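Local coordinates for phosphotriesterase, putative (Deinococcus radiodurans, PDB 4J35), which probably hydrolyses lactones at a two-metal centre, here occupied by cobalt, and has been engineered towards organophosphate hydrolysis, at residues Met123-Thr126 and Glu127-Gly131; Gly180-Gly183 and Pro184-Ala187. The protein carries 7 engineered substitutions. All blocks are in the same frame, centred on the assembly; numbering follows the deposited sequence.

How the contacts relate
Both contacts are local, each running between residues a few positions apart, and they come one after the other along the same TIM-barrel chain of the phosphotriesterase family. Contact 1 lies in the last two turns of helix 116-129 and the residues just beyond, away from the metal centre. Contact 2 follows later in sequence, where the loop after strand 173-174 turns into helix 183-192 close to the metal ligand His176. Their centres are 26 Å apart and their nearest atoms about 12 Å, so they do not touch. Contact 1 thus closes one helix of the barrel's outer layer, whereas contact 2 opens another near the cobalt site.

Contact 1 of 2, residues Met123-Thr126 and Glu127-Gly131; sequences MMRT and EVTEG
Thr126 and Glu130 meet at the C-terminal end of helix 116-129, one of the helices on the outside of the TIM barrel. The carbonyl of Thr126 is gripped twice: Glu130 N donates to Thr126 O over 2.8 Å, the usual step of four residues, and Gly131 N reaches the same oxygen over 2.9 Å, a step of five that widens the closing turn. Gly131 has positive phi (155°), at which a side chain would be jammed against the carbonyl oxygen of Glu130. The Thr126 methyl CG2 faces the Glu130 carboxylate carbon CD at 4.1 Å, while its hydroxyl turns back to the carbonyl of Glu122.

Glu127 binds the preceding turn through its backbone, Glu127 N to Met123 O at 3.0 Å. Its side chain begins alongside that turn, with Glu127 CG 3.3 Å from Met123 O, and the extended chain then carries the carboxylate past the CG of Met123. There OE1 is held by Thr94, Asn70 and the guanidinium of Arg74, which tie the helix end to neighbouring loops.

Arg125 contributes at both ends. Its chain starts anti to the backbone N and bends at chi3 (53°), bringing NH1 edge-on to Glu130 OE2 in a long salt bridge of 4.0 Å, while NH2 pairs with Glu122. Its carbonyl takes both the backbone N-H and the hydroxyl of Thr129. A valine in place of Thr129 has no hydroxyl, and would probably leave the Arg125 carbonyl with the backbone N-H of that residue as its one donor from this turn. With chi1 at 71°, Thr129 OG1 is placed above the carbonyl plane of Arg125 and donates to Arg125 O over 2.9 Å.

Contact 2 of 2, residues Gly180-Gly183 and Pro184-Ala187; sequences GQQG and PQQA
Two backbone hydrogen bonds build the first turn of helix 183-192: Gln186 N donates to Gln182 O over 2.9 Å, and Ala187 N to Gly183 O over 3.1 Å. Both are fairly straight. Pro184 has no N-H to offer, which costs nothing in a first turn, where backbone N-H groups have no helical carbonyl before them.

The side-chain contact is chiefly between two amides. Bends at chi2 (-55° in Gln182, 89° in Gln185) bring them together, with their planes 46° apart. Gln182 OE1 comes against the amide carbon CD of Gln185 at 3.2 Å. It also lies near Gln185 NE2, but at an angle too poor for a hydrogen bond, so the pair is packed rather than bonded. At the other end of the amide, Gln185 OE1 lies 3.3 Å from Gln182 CA. Gln186 instead runs extended beside the loop, its CG 3.3 Å from Gln182 O.

Gln182 is the N-cap of this helix, which follows strand 173-174 in the beta-alpha succession of the TIM barrel. The capping residue has a left-handed backbone conformation, with positive phi, and its side-chain NE2 is bound elsewhere, by the carbonyl of Arg148.

One water bridges the two segments: it accepts from Gln182 N at 2.8 Å and gives a weak bond to Gln185 OE1 at 3.4 Å.

The Gln186 side chain, about 9 Å from a bound cobalt ion, donates through NE2 to Ser146 and to the carbonyl of His176, a metal ligand, and accepts at OE1 from Thr175. On the helix 211-218 side, Tyr213 OH bonds Gly183 N, and Pro184 packs on Tyr213, Glu216 and Thr217.

Contact 1 of 2, residues Met123-Thr126 and Glu127-Gly131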
# COMPACT_ATOMS: atom_id res chain seq x y z
N MET A 123 -1.39 19.56 -3.94
CA MET A 123 -0.79 18.45 -4.72
C MET A 123 -1.69 17.22 -4.67
O MET A 123 -1.99 16.58 -5.71
CB MET A 123 0.61 18.13 -4.17
CG MET A 123 1.20 16.83 -4.72
SD MET A 123 2.74 16.44 -3.86
CE MET A 123 2.04 15.57 -2.46
N MET A 124 -2.10 16.82 -3.48
CA MET A 124 -2.92 15.63 -3.40
C MET A 124 -4.21 15.82 -4.17
O MET A 124 -4.61 14.95 -4.93
CB MET A 124 -3.23 15.30 -1.94
CG MET A 124 -2.05 14.75 -1.18
SD MET A 124 -2.46 14.56 0.58
CE MET A 124 -0.95 13.77 1.15
N ARG A 125 -4.85 16.98 -3.99
CA ARG A 125 -6.16 17.20 -4.59
C ARG A 125 -6.03 17.14 -6.10
O ARG A 125 -6.85 16.52 -6.77
CB ARG A 125 -6.74 18.55 -4.18
CG ARG A 125 -8.16 18.76 -4.74
CD ARG A 125 -8.68 20.17 -4.55
NE ARG A 125 -7.76 21.19 -5.07
CZ ARG A 125 -7.58 21.46 -6.36
NH1 ARG A 125 -8.26 20.79 -7.29
NH2 ARG A 125 -6.72 22.41 -6.73
N THR A 126 -4.99 17.78 -6.62
CA THR A 126 -4.78 17.87 -8.07
C THR A 126 -4.51 16.48 -8.65
O THR A 126 -5.00 16.11 -9.73
CB THR A 126 -3.60 18.79 -8.42
OG1 THR A 126 -3.89 20.13 -7.98
CG2 THR A 126 -3.31 18.78 -9.92
N GLU A 127 -3.71 15.69 -7.94
CA GLU A 127 -3.35 14.39 -8.49
C GLU A 127 -4.53 13.40 -8.42
O GLU A 127 -4.64 12.50 -9.25
CB GLU A 127 -2.06 13.85 -7.82
CG GLU A 127 -0.84 14.70 -8.16
CD GLU A 127 0.49 14.10 -7.67
OE1 GLU A 127 0.48 13.35 -6.66
OE2 GLU A 127 1.52 14.36 -8.32
N VAL A 128 -5.42 13.57 -7.45
CA VAL A 128 -6.62 12.73 -7.32
C VAL A 128 -7.72 13.16 -8.31
O VAL A 128 -8.45 12.31 -8.86
CB VAL A 128 -7.22 12.86 -5.87
CG1 VAL A 128 -8.68 12.43 -5.81
CG2 VAL A 128 -6.38 12.07 -4.87
N THR A 129 -7.89 14.46 -8.51
CA THR A 129 -9.02 14.97 -9.29
C THR A 129 -8.67 15.24 -10.75
O THR A 129 -9.52 15.06 -11.61
CB THR A 129 -9.67 16.23 -8.65
OG1 THR A 129 -8.80 17.35 -8.79
CG2 THR A 129 -9.99 16.01 -7.19
N GLU A 130 -7.41 15.62 -11.03
CA GLU A 130 -7.02 16.06 -12.39
C GLU A 130 -5.97 15.19 -13.05
O GLU A 130 -6.13 14.79 -14.20
CB GLU A 130 -6.43 17.46 -12.37
CG GLU A 130 -7.38 18.54 -11.93
CD GLU A 130 -6.69 19.90 -11.94
OE1 GLU A 130 -5.84 20.14 -12.84
OE2 GLU A 130 -6.98 20.72 -11.03
N GLY A 131 -4.86 14.96 -12.37
CA GLY A 131 -3.87 14.06 -12.91
C GLY A 131 -2.48 14.31 -12.39
O GLY A 131 -2.20 15.30 -11.71

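Contact 2 of 2, residues Gly180-Gly183 and Pro184-Ala187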
# COMPACT_ATOMS: atom_id res chain seq x y z
N GLY A 180 5.54 -1.90 13.28
CA GLY A 180 4.40 -2.34 14.06
C GLY A 180 3.97 -1.35 15.13
O GLY A 180 3.47 -1.76 16.18
N GLN A 181 4.15 -0.06 14.88
CA GLN A 181 3.76 0.98 15.83
C GLN A 181 2.92 2.07 15.19
O GLN A 181 3.00 2.30 13.99
CB GLN A 181 5.01 1.63 16.42
CG GLN A 181 5.83 0.70 17.25
CD GLN A 181 5.21 0.47 18.60
OE1 GLN A 181 5.43 1.24 19.53
NE2 GLN A 181 4.40 -0.58 18.71
N GLN A 182 2.14 2.76 16.02
CA GLN A 182 1.34 3.92 15.63
C GLN A 182 0.06 3.61 14.86
O GLN A 182 -0.58 4.53 14.36
CB GLN A 182 2.19 4.93 14.83
CG GLN A 182 3.45 5.37 15.52
CD GLN A 182 3.21 5.94 16.92
OE1 GLN A 182 2.24 6.66 17.16
NE2 GLN A 182 4.08 5.59 17.85
N GLY A 183 -0.33 2.35 14.73
CA GLY A 183 -1.61 2.06 14.09
C GLY A 183 -2.80 2.76 14.75
O GLY A 183 -3.58 3.46 14.12
N PRO A 184 -2.95 2.57 16.05
CA PRO A 184 -4.11 3.20 16.72
C PRO A 184 -4.09 4.75 16.62
O PRO A 184 -5.13 5.43 16.49
CB PRO A 184 -3.96 2.74 18.17
CG PRO A 184 -3.18 1.46 18.07
CD PRO A 184 -2.17 1.74 16.97
N GLN A 185 -2.89 5.30 16.69
CA GLN A 185 -2.72 6.75 16.57
C GLN A 185 -3.06 7.27 15.19
O GLN A 185 -3.62 8.34 15.05
CB GLN A 185 -1.31 7.16 16.91
CG GLN A 185 -0.97 7.03 18.37
CD GLN A 185 -0.44 5.68 18.69
OE1 GLN A 185 -0.77 4.70 18.02
NE2 GLN A 185 0.42 5.60 19.69
N GLN A 186 -2.70 6.54 14.14
CA GLN A 186 -3.07 6.98 12.81
C GLN A 186 -4.60 7.00 12.65
O GLN A 186 -5.18 7.92 12.04
CB GLN A 186 -2.47 6.00 11.77
CG GLN A 186 -0.97 6.16 11.54
CD GLN A 186 -0.50 5.31 10.36
OE1 GLN A 186 -1.28 4.51 9.83
NE2 GLN A 186 0.76 5.46 9.96
N ALA A 187 -5.24 5.94 13.14
CA ALA A 187 -6.66 5.73 12.92
C ALA A 187 -7.38 6.79 13.72
O ALA A 187 -8.32 7.41 13.24
CB ALA A 187 -7.08 4.32 13.38
O HOH W 1 1.63 2.48 18.79